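Local coordinates for YlmD (Geobacillus stearothermophilus, PDB 6T1B), which catalyses the phosphorolysis of adenosine, inosine and S-methyl-5'-thioadenosine to the free base and a ribose 1-phosphate, and also deaminates adenosine, with zinc as cofactor, at residues Leu43-His48 / Asn58-Leu63; Pro70-Val75 / Gly96-Ala101; Gln86-Ser91 / Val117-Cys122. All coordinates share one frame; numbering follows the deposited sequence. Where two conformers were deposited one is given.

Interaction 1. Residues Leu43-His48 / Asn58-Leu63; sequences LNMGLH and NNRRRL. With NOS (inosine), chain B.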
loop_
_atom_site.group_PDB
_atom_site.type_symbol
_atom_site.label_atom_id
_atom_site.label_comp_id
_atom_site.label_asym_id
_atom_site.label_seq_id
_atom_site.Cartn_x
_atom_site.Cartn_y
_atom_site.Cartn_z
ATOM N N LEU A 43 -14.335 8.203 -6.183
ATOM C CA LEU A 43 -13.336 8.655 -5.203
ATOM C C LEU A 43 -11.918 8.356 -5.676
ATOM O O LEU A 43 -11.130 7.673 -5.026
ATOM C CB LEU A 43 -13.602 8.057 -3.828
ATOM C CG LEU A 43 -12.922 8.758 -2.663
ATOM C CD1 LEU A 43 -13.567 10.078 -2.327
ATOM C CD2 LEU A 43 -12.884 7.858 -1.444
ATOM N N ASN A 44 -11.588 8.900 -6.844
ATOM C CA ASN A 44 -10.252 8.746 -7.376
ATOM C C ASN A 44 -9.293 9.622 -6.596
ATOM O O ASN A 44 -9.440 10.851 -6.576
ATOM C CB ASN A 44 -10.174 9.113 -8.840
ATOM C CG ASN A 44 -8.762 9.119 -9.313
ATOM O OD1 ASN A 44 -7.944 8.290 -8.901
ATOM N ND2 ASN A 44 -8.429 10.076 -10.149
ATOM N N MET A 45 -8.300 9.003 -5.983
ATOM C CA MET A 45 -7.301 9.730 -5.205
ATOM C C MET A 45 -6.010 10.027 -5.955
ATOM O O MET A 45 -5.121 10.700 -5.396
ATOM C CB MET A 45 -6.982 8.933 -3.944
ATOM C CG MET A 45 -8.196 8.624 -3.132
ATOM S SD MET A 45 -9.035 10.159 -2.619
ATOM C CE MET A 45 -9.747 9.732 -1.073
ATOM N N GLY A 46 -5.856 9.529 -7.178
ATOM C CA GLY A 46 -4.612 9.643 -7.907
ATOM C C GLY A 46 -4.565 10.911 -8.731
ATOM O O GLY A 46 -5.465 11.180 -9.525
ATOM N N LEU A 47 -3.511 11.701 -8.523
ATOM C CA LEU A 47 -3.260 12.930 -9.251
ATOM C C LEU A 47 -2.523 12.713 -10.563
ATOM O O LEU A 47 -2.369 13.672 -11.326
ATOM C CB LEU A 47 -2.430 13.895 -8.393
ATOM C CG LEU A 47 -3.199 14.454 -7.184
ATOM C CD1 LEU A 47 -2.222 15.079 -6.202
ATOM C CD2 LEU A 47 -4.251 15.442 -7.644
ATOM N N HIS A 48 -2.039 11.499 -10.836
ATOM C CA HIS A 48 -1.281 11.272 -12.054
ATOM C C HIS A 48 -1.885 10.181 -12.924
ATOM O O HIS A 48 -1.177 9.322 -13.445
ATOM C CB HIS A 48 0.198 10.966 -11.812
ATOM C CG HIS A 48 1.037 11.031 -13.063
ATOM N ND1 HIS A 48 1.353 12.221 -13.688
ATOM C CD2 HIS A 48 1.582 10.053 -13.829
ATOM C CE1 HIS A 48 2.088 11.977 -14.761
ATOM N NE2 HIS A 48 2.236 10.668 -14.871
ATOM N N ASN A 58 -10.534 17.462 -4.269
ATOM C CA ASN A 58 -11.749 17.434 -3.450
ATOM C C ASN A 58 -11.989 16.041 -2.865
ATOM O O ASN A 58 -12.452 15.918 -1.718
ATOM C CB ASN A 58 -12.953 17.929 -4.249
ATOM C CG ASN A 58 -12.972 19.433 -4.354
ATOM O OD1 ASN A 58 -12.468 20.133 -3.471
ATOM N ND2 ASN A 58 -13.579 19.947 -5.421
ATOM N N ASN A 59 -11.664 14.989 -3.615
ATOM C CA ASN A 59 -11.749 13.627 -3.093
ATOM C C ASN A 59 -10.811 13.445 -1.909
ATOM O O ASN A 59 -11.189 12.860 -0.881
ATOM C CB ASN A 59 -11.407 12.602 -4.177
ATOM C CG ASN A 59 -12.412 12.604 -5.300
ATOM O OD1 ASN A 59 -13.569 12.977 -5.105
ATOM N ND2 ASN A 59 -11.991 12.149 -6.473
ATOM N N ARG A 60 -9.588 13.972 -2.024
ATOM C CA ARG A 60 -8.644 13.877 -0.919
ATOM C C ARG A 60 -9.134 14.687 0.272
ATOM O O ARG A 60 -9.025 14.233 1.418
ATOM C CB ARG A 60 -7.270 14.345 -1.385
ATOM C CG ARG A 60 -6.635 13.412 -2.408
ATOM C CD ARG A 60 -5.228 13.871 -2.749
ATOM N NE ARG A 60 -4.552 12.845 -3.513
ATOM C CZ ARG A 60 -3.238 12.661 -3.542
ATOM N NH1 ARG A 60 -2.734 11.649 -4.246
ATOM N NH2 ARG A 60 -2.424 13.491 -2.887
ATOM N N ARG A 61 -9.678 15.890 0.040
ATOM C CA ARG A 61 -10.254 16.669 1.132
ATOM C C ARG A 61 -11.399 15.917 1.799
ATOM O O ARG A 61 -11.592 16.027 3.018
ATOM C CB ARG A 61 -10.735 18.032 0.624
ATOM C CG ARG A 61 -9.578 18.944 0.216
ATOM C CD ARG A 61 -9.965 20.388 0.113
ATOM N NE ARG A 61 -8.783 21.245 0.045
ATOM C CZ ARG A 61 -7.936 21.470 1.051
ATOM N NH1 ARG A 61 -6.898 22.273 0.869
ATOM N NH2 ARG A 61 -8.110 20.890 2.231
ATOM N N ARG A 62 -12.162 15.149 1.027
ATOM C CA ARG A 62 -13.274 14.391 1.596
ATOM C C ARG A 62 -12.761 13.315 2.552
ATOM O O ARG A 62 -13.241 13.201 3.683
ATOM C CB ARG A 62 -14.108 13.788 0.472
ATOM C CG ARG A 62 -15.339 13.036 0.937
ATOM C CD ARG A 62 -16.391 13.987 1.417
ATOM N NE ARG A 62 -17.040 14.648 0.297
ATOM C CZ ARG A 62 -17.736 15.774 0.397
ATOM N NH1 ARG A 62 -18.302 16.280 -0.684
ATOM N NH2 ARG A 62 -17.845 16.401 1.569
ATOM N N LEU A 63 -11.749 12.558 2.137
ATOM C CA LEU A 63 -11.134 11.581 3.044
ATOM C C LEU A 63 -10.577 12.278 4.286
ATOM O O LEU A 63 -10.744 11.795 5.413
ATOM C CB LEU A 63 -10.026 10.794 2.349
ATOM C CG LEU A 63 -9.278 9.824 3.279
ATOM C CD1 LEU A 63 -10.233 8.766 3.848
ATOM C CD2 LEU A 63 -8.092 9.175 2.583
HETATM N N9 NOS B . -0.314 7.200 -9.924
HETATM C C4 NOS B . 0.035 7.750 -8.748
HETATM N N3 NOS B . 1.069 7.427 -7.736
HETATM C C2 NOS B . 1.209 8.265 -6.579
HETATM N N1 NOS B . 0.367 9.409 -6.377
HETATM C C6 NOS B . -0.636 9.764 -7.308
HETATM O O6 NOS B . -1.317 10.725 -7.075
HETATM C C5 NOS B . -0.766 8.848 -8.542
HETATM N N7 NOS B . -1.600 8.906 -9.533
HETATM C C8 NOS B . -1.337 7.923 -10.391
HETATM C "C5'" NOS B . 0.556 3.440 -8.025
HETATM O "O5'" NOS B . -0.136 2.204 -7.867
HETATM C "C4'" NOS B . 0.640 3.831 -9.479
HETATM O "O4'" NOS B . -0.295 4.908 -9.715
HETATM C "C1'" NOS B . 0.343 5.967 -10.397
HETATM C "C2'" NOS B . 1.836 5.827 -10.117
HETATM O "O2'" NOS B . 2.595 6.361 -11.193
HETATM C "C3'" NOS B . 2.007 4.315 -9.967
HETATM O "O3'" NOS B . 2.279 3.732 -11.252
#
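In the inosine pocket, the base-binding loop 43-48 rests on helix 53-67 through Met-45 and Arg-60. Arg-60 runs extended from CG to NE and presents its guanidinium side-on, so that NE and NH1 both grip the carbonyl oxygen of Met-45. Arg-60 NH1 is 2.8 Å and Arg-60 NE 2.9 Å from Met-45 O. Over the centre of one guanidinium face sits Leu-47 CD1, 3.6 Å above the plane. Arg-60 NH2 is held by Gly-96 O and Ala-97 O. An alanine in place of Arg-60 would probably leave Met-45 O without these two donors, and Gly-96 O and Ala-97 O without NH2. The loop itself is folded by an Asx turn, in which Asn-44 OD1 accepts from Gly-46 N at 3.0 Å; Arg-263 N is a further donor to OD1. Just beyond the turn, Leu-47 N donates to inosine O6 at 2.8 Å, a bond to the 6-oxo group of the base. Asn-59 ND2 also donates to Asn-44 O at 2.9 Å with a fairly straight N-H (163°), while Asn-59 OD1 accepts from Glu-35 N. Met-45, bent at chi2 and chi3, brings its CE within 3.6 Å of Leu-63 CB.

Interaction 2. Residues Pro70-Val75 / Gly96-Ala101; sequences PLERWV and GAQDFA. With NOS (inosine), chain B.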
loop_
_atom_site.group_PDB
_atom_site.type_symbol
_atom_site.label_atom_id
_atom_site.label_comp_id
_atom_site.label_asym_id
_atom_site.label_seq_id
_atom_site.Cartn_x
_atom_site.Cartn_y
_atom_site.Cartn_z
ATOM N N PRO A 70 -6.209 16.430 8.462
ATOM C CA PRO A 70 -6.161 17.394 7.359
ATOM C C PRO A 70 -5.183 17.046 6.250
ATOM O O PRO A 70 -4.100 16.508 6.485
ATOM C CB PRO A 70 -5.753 18.697 8.056
ATOM C CG PRO A 70 -6.362 18.554 9.436
ATOM C CD PRO A 70 -6.183 17.100 9.780
ATOM N N LEU A 71 -5.587 17.396 5.029
ATOM C CA LEU A 71 -4.791 17.133 3.837
ATOM C C LEU A 71 -3.417 17.776 3.934
ATOM O O LEU A 71 -2.446 17.217 3.407
ATOM C CB LEU A 71 -5.563 17.664 2.620
ATOM C CG LEU A 71 -4.926 17.413 1.256
ATOM C CD1 LEU A 71 -4.561 15.980 0.982
ATOM C CD2 LEU A 71 -5.892 17.902 0.167
ATOM N N GLU A 72 -3.312 18.921 4.613
ATOM C CA GLU A 72 -2.029 19.593 4.807
ATOM C C GLU A 72 -1.022 18.747 5.587
ATOM O O GLU A 72 0.168 19.091 5.633
ATOM C CB GLU A 72 -2.255 20.904 5.564
ATOM C CG GLU A 72 -3.007 21.973 4.779
ATOM C CD GLU A 72 -4.486 21.662 4.581
ATOM O OE1 GLU A 72 -5.073 20.945 5.416
ATOM O OE2 GLU A 72 -5.067 22.130 3.578
ATOM N N ARG A 73 -1.471 17.679 6.243
ATOM C CA ARG A 73 -0.598 16.831 7.044
ATOM C C ARG A 73 -0.238 15.514 6.365
ATOM O O ARG A 73 0.418 14.667 6.985
ATOM C CB ARG A 73 -1.228 16.576 8.420
ATOM C CG ARG A 73 -1.291 17.834 9.272
ATOM C CD ARG A 73 -2.072 17.622 10.542
ATOM N NE ARG A 73 -2.572 18.892 11.059
ATOM C CZ ARG A 73 -3.392 19.002 12.097
ATOM N NH1 ARG A 73 -3.805 17.914 12.736
ATOM N NH2 ARG A 73 -3.798 20.202 12.492
ATOM N N TRP A 74 -0.616 15.329 5.102
ATOM C CA TRP A 74 -0.307 14.093 4.409
ATOM C C TRP A 74 1.068 14.199 3.756
ATOM O O TRP A 74 1.514 15.301 3.402
ATOM C CB TRP A 74 -1.316 13.793 3.307
ATOM C CG TRP A 74 -2.739 13.663 3.704
ATOM C CD1 TRP A 74 -3.334 13.960 4.896
ATOM C CD2 TRP A 74 -3.763 13.182 2.840
ATOM N NE1 TRP A 74 -4.696 13.691 4.818
ATOM C CE2 TRP A 74 -4.972 13.223 3.557
ATOM C CE3 TRP A 74 -3.775 12.711 1.525
ATOM C CZ2 TRP A 74 -6.178 12.816 2.983
ATOM C CZ3 TRP A 74 -4.980 12.342 0.961
ATOM C CH2 TRP A 74 -6.149 12.383 1.693
ATOM N N VAL A 75 1.710 13.043 3.529
ATOM C CA VAL A 75 2.945 12.960 2.753
ATOM C C VAL A 75 2.777 11.859 1.721
ATOM O O VAL A 75 2.417 10.735 2.073
ATOM C CB VAL A 75 4.164 12.652 3.631
ATOM C CG1 VAL A 75 5.416 12.647 2.773
ATOM C CG2 VAL A 75 4.302 13.648 4.763
ATOM N N GLY A 96 3.287 16.402 -2.178
ATOM C CA GLY A 96 2.457 15.586 -3.025
ATOM C C GLY A 96 1.004 15.520 -2.624
ATOM O O GLY A 96 0.248 14.735 -3.215
ATOM N N ALA A 97 0.584 16.299 -1.642
ATOM C CA ALA A 97 -0.785 16.169 -1.135
ATOM C C ALA A 97 -1.805 16.769 -2.097
ATOM O O ALA A 97 -2.889 16.207 -2.297
ATOM C CB ALA A 97 -0.894 16.816 0.235
ATOM N N GLN A 98 -1.478 17.900 -2.701
ATOM C CA GLN A 98 -2.343 18.549 -3.667
ATOM C C GLN A 98 -1.674 18.778 -5.006
ATOM O O GLN A 98 -2.350 19.203 -5.952
ATOM C CB GLN A 98 -2.814 19.906 -3.120
ATOM C CG GLN A 98 -3.584 19.755 -1.830
ATOM C CD GLN A 98 -4.088 21.066 -1.288
ATOM O OE1 GLN A 98 -4.699 21.849 -2.004
ATOM N NE2 GLN A 98 -3.821 21.316 -0.009
ATOM N N ASP A 99 -0.371 18.526 -5.120
ATOM C CA ASP A 99 0.370 18.752 -6.360
ATOM C C ASP A 99 1.308 17.560 -6.504
ATOM O O ASP A 99 2.237 17.407 -5.698
ATOM C CB ASP A 99 1.166 20.055 -6.311
ATOM C CG ASP A 99 1.853 20.369 -7.632
ATOM O OD1 ASP A 99 2.114 21.554 -7.900
ATOM O OD2 ASP A 99 2.104 19.429 -8.419
ATOM N N PHE A 100 1.079 16.709 -7.511
ATOM C CA PHE A 100 1.909 15.521 -7.658
ATOM C C PHE A 100 3.387 15.863 -7.794
ATOM O O PHE A 100 4.244 15.081 -7.363
ATOM C CB PHE A 100 1.457 14.739 -8.893
ATOM C CG PHE A 100 2.140 13.428 -9.061
ATOM C CD1 PHE A 100 1.949 12.411 -8.131
ATOM C CD2 PHE A 100 2.967 13.189 -10.130
ATOM C CE1 PHE A 100 2.591 11.178 -8.276
ATOM C CE2 PHE A 100 3.606 11.955 -10.279
ATOM C CZ PHE A 100 3.411 10.955 -9.346
ATOM N N ALA A 101 3.706 17.011 -8.385
ATOM C CA ALA A 101 5.101 17.370 -8.624
ATOM C C ALA A 101 5.890 17.584 -7.343
ATOM O O ALA A 101 7.125 17.601 -7.401
ATOM C CB ALA A 101 5.174 18.618 -9.510
HETATM N N9 NOS B . -0.314 7.200 -9.924
HETATM C C4 NOS B . 0.035 7.750 -8.748
HETATM N N3 NOS B . 1.069 7.427 -7.736
HETATM C C2 NOS B . 1.209 8.265 -6.579
HETATM N N1 NOS B . 0.367 9.409 -6.377
HETATM C C6 NOS B . -0.636 9.764 -7.308
HETATM O O6 NOS B . -1.317 10.725 -7.075
HETATM C C5 NOS B . -0.766 8.848 -8.542
HETATM N N7 NOS B . -1.600 8.906 -9.533
HETATM C C8 NOS B . -1.337 7.923 -10.391
HETATM C "C5'" NOS B . 0.556 3.440 -8.025
HETATM O "O5'" NOS B . -0.136 2.204 -7.867
HETATM C "C4'" NOS B . 0.640 3.831 -9.479
HETATM O "O4'" NOS B . -0.295 4.908 -9.715
HETATM C "C1'" NOS B . 0.343 5.967 -10.397
HETATM C "C2'" NOS B . 1.836 5.827 -10.117
HETATM O "O2'" NOS B . 2.595 6.361 -11.193
HETATM C "C3'" NOS B . 2.007 4.315 -9.967
HETATM O "O3'" NOS B . 2.279 3.732 -11.252
HETATM O O HOH W 1 -1.864 19.872 1.506
#
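One face of the Trp-74 indole carries Leu-71 CD1, 3.3 Å above the ring plane and offset toward the rim, and the same methyl reaches across to Ala-97 CB at 3.8 Å. The Phe-100 ring, at the far end of 96-101, meets inosine N1 at its edge, with CE1 3.4 Å from that nitrogen; its ring also meets that of His-48, the planes about 15° apart. Trp-74 NE1 donates a hydrogen bond to Phe-69 O.

From 70-75, Leu-71 makes most of the contact. Its CG stands anti to the backbone N (chi1 -177°), and from there the two methyls diverge: CD1 goes to Ala-97, while CD2 lies 3.6 Å from Gln-98 CG as the two side chains cross. Ala-97 CB also approaches Leu-71 O at 3.6 Å. The 3-10 turn 71-73 thus lies against the loop that leads to Phe-100 and the purine pocket.

Polar atoms of the two segments are linked through a water, which accepts from Gln-98 NE2 at 2.9 Å and donates weakly to Leu-71 O. Glu-72 OE2 forms a salt bridge with Arg-61. Direct cohesion between the segments is therefore apolar, with a water that adds a link, weak on the Leu-71 side.

Interaction 3. Residues Gln86-Ser91 / Val117-Cys122; sequences QKVTKS and VLLALC. With NOS (inosine), chain B.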
loop_
_atom_site.group_PDB
_atom_site.type_symbol
_atom_site.label_atom_id
_atom_site.label_comp_id
_atom_site.label_asym_id
_atom_site.label_seq_id
_atom_site.Cartn_x
_atom_site.Cartn_y
_atom_site.Cartn_z
ATOM N N GLN A 86 11.758 6.278 1.887
ATOM C CA GLN A 86 12.226 7.506 2.521
ATOM C C GLN A 86 11.590 7.678 3.896
ATOM O O GLN A 86 10.368 7.544 4.031
ATOM C CB GLN A 86 11.843 8.722 1.669
ATOM C CG GLN A 86 12.581 9.992 2.022
ATOM C CD GLN A 86 13.900 10.083 1.283
ATOM O OE1 GLN A 86 13.937 10.408 0.095
ATOM N NE2 GLN A 86 14.981 9.765 1.964
ATOM N N LYS A 87 12.401 7.989 4.893
ATOM C CA LYS A 87 11.896 8.426 6.185
ATOM C C LYS A 87 11.438 9.869 6.061
ATOM O O LYS A 87 12.153 10.715 5.502
ATOM C CB LYS A 87 13.008 8.353 7.220
ATOM C CG LYS A 87 12.599 8.856 8.592
ATOM C CD LYS A 87 13.705 8.674 9.596
ATOM C CE LYS A 87 13.301 9.124 11.008
ATOM N NZ LYS A 87 14.291 8.680 12.033
ATOM N N VAL A 88 10.236 10.156 6.561
ATOM C CA VAL A 88 9.700 11.511 6.521
ATOM C C VAL A 88 9.287 11.986 7.902
ATOM O O VAL A 88 9.100 11.196 8.832
ATOM C CB VAL A 88 8.511 11.623 5.547
ATOM C CG1 VAL A 88 8.986 11.333 4.126
ATOM C CG2 VAL A 88 7.389 10.657 5.948
ATOM N N THR A 89 9.156 13.313 8.029
ATOM C CA THR A 89 8.837 13.971 9.285
ATOM C C THR A 89 7.819 15.074 9.027
ATOM O O THR A 89 7.356 15.280 7.906
ATOM C CB THR A 89 10.086 14.599 9.924
ATOM O OG1 THR A 89 10.526 15.698 9.101
ATOM C CG2 THR A 89 11.196 13.579 10.077
ATOM N N LYS A 90 7.481 15.817 10.080
ATOM C CA LYS A 90 6.536 16.918 9.897
ATOM C C LYS A 90 7.039 17.944 8.891
ATOM O O LYS A 90 6.215 18.637 8.274
ATOM C CB LYS A 90 6.147 17.520 11.245
ATOM C CG LYS A 90 5.058 16.691 11.930
ATOM C CD LYS A 90 4.881 16.977 13.415
ATOM C CE LYS A 90 4.555 18.428 13.677
ATOM N NZ LYS A 90 3.838 18.583 14.973
ATOM N N SER A 91 8.352 18.016 8.650
ATOM C CA SER A 91 8.858 18.970 7.669
ATOM C C SER A 91 8.472 18.590 6.246
ATOM O O SER A 91 8.604 19.424 5.341
ATOM C CB SER A 91 10.375 19.124 7.779
ATOM O OG SER A 91 11.061 17.953 7.381
ATOM N N VAL A 117 1.414 12.964 10.965
ATOM C CA VAL A 117 1.921 12.815 9.608
ATOM C C VAL A 117 1.199 11.621 8.997
ATOM O O VAL A 117 1.381 10.488 9.454
ATOM C CB VAL A 117 3.445 12.573 9.615
ATOM C CG1 VAL A 117 3.950 12.325 8.219
ATOM C CG2 VAL A 117 4.140 13.746 10.259
ATOM N N LEU A 118 0.393 11.851 7.969
ATOM C CA LEU A 118 -0.353 10.776 7.328
ATOM C C LEU A 118 0.383 10.333 6.080
ATOM O O LEU A 118 0.418 11.055 5.087
ATOM C CB LEU A 118 -1.785 11.204 6.996
ATOM C CG LEU A 118 -2.691 10.022 6.638
ATOM C CD1 LEU A 118 -3.072 9.198 7.858
ATOM C CD2 LEU A 118 -3.932 10.469 5.866
ATOM N N LEU A 119 0.962 9.132 6.101
ATOM C CA LEU A 119 1.574 8.575 4.909
ATOM C C LEU A 119 0.447 8.157 3.983
ATOM O O LEU A 119 -0.512 7.505 4.427
ATOM C CB LEU A 119 2.427 7.361 5.272
ATOM C CG LEU A 119 3.438 7.634 6.401
ATOM C CD1 LEU A 119 4.211 6.348 6.668
ATOM C CD2 LEU A 119 4.354 8.759 6.114
ATOM N N ALA A 120 0.558 8.474 2.699
ATOM C CA ALA A 120 -0.562 8.309 1.785
ATOM C C ALA A 120 -0.027 7.876 0.426
ATOM O O ALA A 120 0.666 8.650 -0.250
ATOM C CB ALA A 120 -1.339 9.624 1.699
ATOM N N LEU A 121 -0.370 6.644 0.014
ATOM C CA LEU A 121 0.080 6.060 -1.242
ATOM C C LEU A 121 -1.125 5.541 -2.041
ATOM O O LEU A 121 -2.133 5.128 -1.454
ATOM C CB LEU A 121 1.096 4.926 -1.010
ATOM C CG LEU A 121 2.542 5.352 -0.746
ATOM C CD1 LEU A 121 2.864 5.990 0.594
ATOM C CD2 LEU A 121 3.464 4.144 -0.963
ATOM N N CYS A 122 -0.999 5.567 -3.367
ATOM C CA CYS A 122 -2.089 5.220 -4.258
ATOM C C CYS A 122 -1.968 3.806 -4.788
ATOM O O CYS A 122 -0.848 3.351 -5.077
ATOM C CB CYS A 122 -2.076 6.177 -5.445
ATOM S SG CYS A 122 -2.682 7.833 -5.072
HETATM N N9 NOS B . -0.314 7.200 -9.924
HETATM C C4 NOS B . 0.035 7.750 -8.748
HETATM N N3 NOS B . 1.069 7.427 -7.736
HETATM C C2 NOS B . 1.209 8.265 -6.579
HETATM N N1 NOS B . 0.367 9.409 -6.377
HETATM C C6 NOS B . -0.636 9.764 -7.308
HETATM O O6 NOS B . -1.317 10.725 -7.075
HETATM C C5 NOS B . -0.766 8.848 -8.542
HETATM N N7 NOS B . -1.600 8.906 -9.533
HETATM C C8 NOS B . -1.337 7.923 -10.391
HETATM C "C5'" NOS B . 0.556 3.440 -8.025
HETATM O "O5'" NOS B . -0.136 2.204 -7.867
HETATM C "C4'" NOS B . 0.640 3.831 -9.479
HETATM O "O4'" NOS B . -0.295 4.908 -9.715
HETATM C "C1'" NOS B . 0.343 5.967 -10.397
HETATM C "C2'" NOS B . 1.836 5.827 -10.117
HETATM O "O2'" NOS B . 2.595 6.361 -11.193
HETATM C "C3'" NOS B . 2.007 4.315 -9.967
HETATM O "O3'" NOS B . 2.279 3.732 -11.252
#
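Apolar contacts carry this junction between 86-91 and 117-122. Val-88 CG2 meets Leu-119 CD2 at 3.6 Å, the side chains crossing at a slant, and lies farther, 4.4 Å, from Val-117 CG1. Val-88 has CG1 anti to the carbonyl carbon (chi1 -64°), which leaves CG2, the methyl that makes both contacts, between the backbone N and the carbonyl carbon. A second patch forms where Val-117 CG2 touches the aliphatic part of Lys-90, 3.5 Å from its CG.

Strands 85-87 and 118-123 belong to different mixed sheets: 85-87 borders one, whereas 118-123 lies inside the other, between 264-269 and 74-75. The contact thus joins segments that run into different sheets, and Val-75 adjoins both Val-88 and Val-117.

Polar interactions lie within or beyond the segments. Thr-89 OG1 accepts from Ser-91 N at 3.2 Å in an ST turn that spans Thr-89 to Ser-91. Lys-90 NZ forms a salt bridge with Glu-272.

Ligand contacts fall at the opposite end of 117-122. Inosine O5' donates to Cys-122 O at 3.1 Å, and Cys-122 SG lies 3.6 Å from inosine C6.

Overall arrangement
From the N terminus, interaction 1 closes first, folding loop 43-48 back on helix 53-67 across nine intervening residues. It ends before the others begin. Interactions 2 and 3 cross: 86-91 falls between 70-75 and 96-101, and 117-122 follows both, so the two closures, of 20 and 25 intervening residues, overlap along the chain. Interaction 1 adjoins interaction 2 where Arg-60 O packs 3.4 Å from Trp-74 CH2. Interactions 2 and 3 share a sheet edge, where Val-75 N is 2.8 Å from Leu-118 O in neighbouring parallel strands. Interaction 3 also reaches the second mixed sheet. Each has at least one segment that reaches inosine, in interaction 3 only through the far end of 117-122.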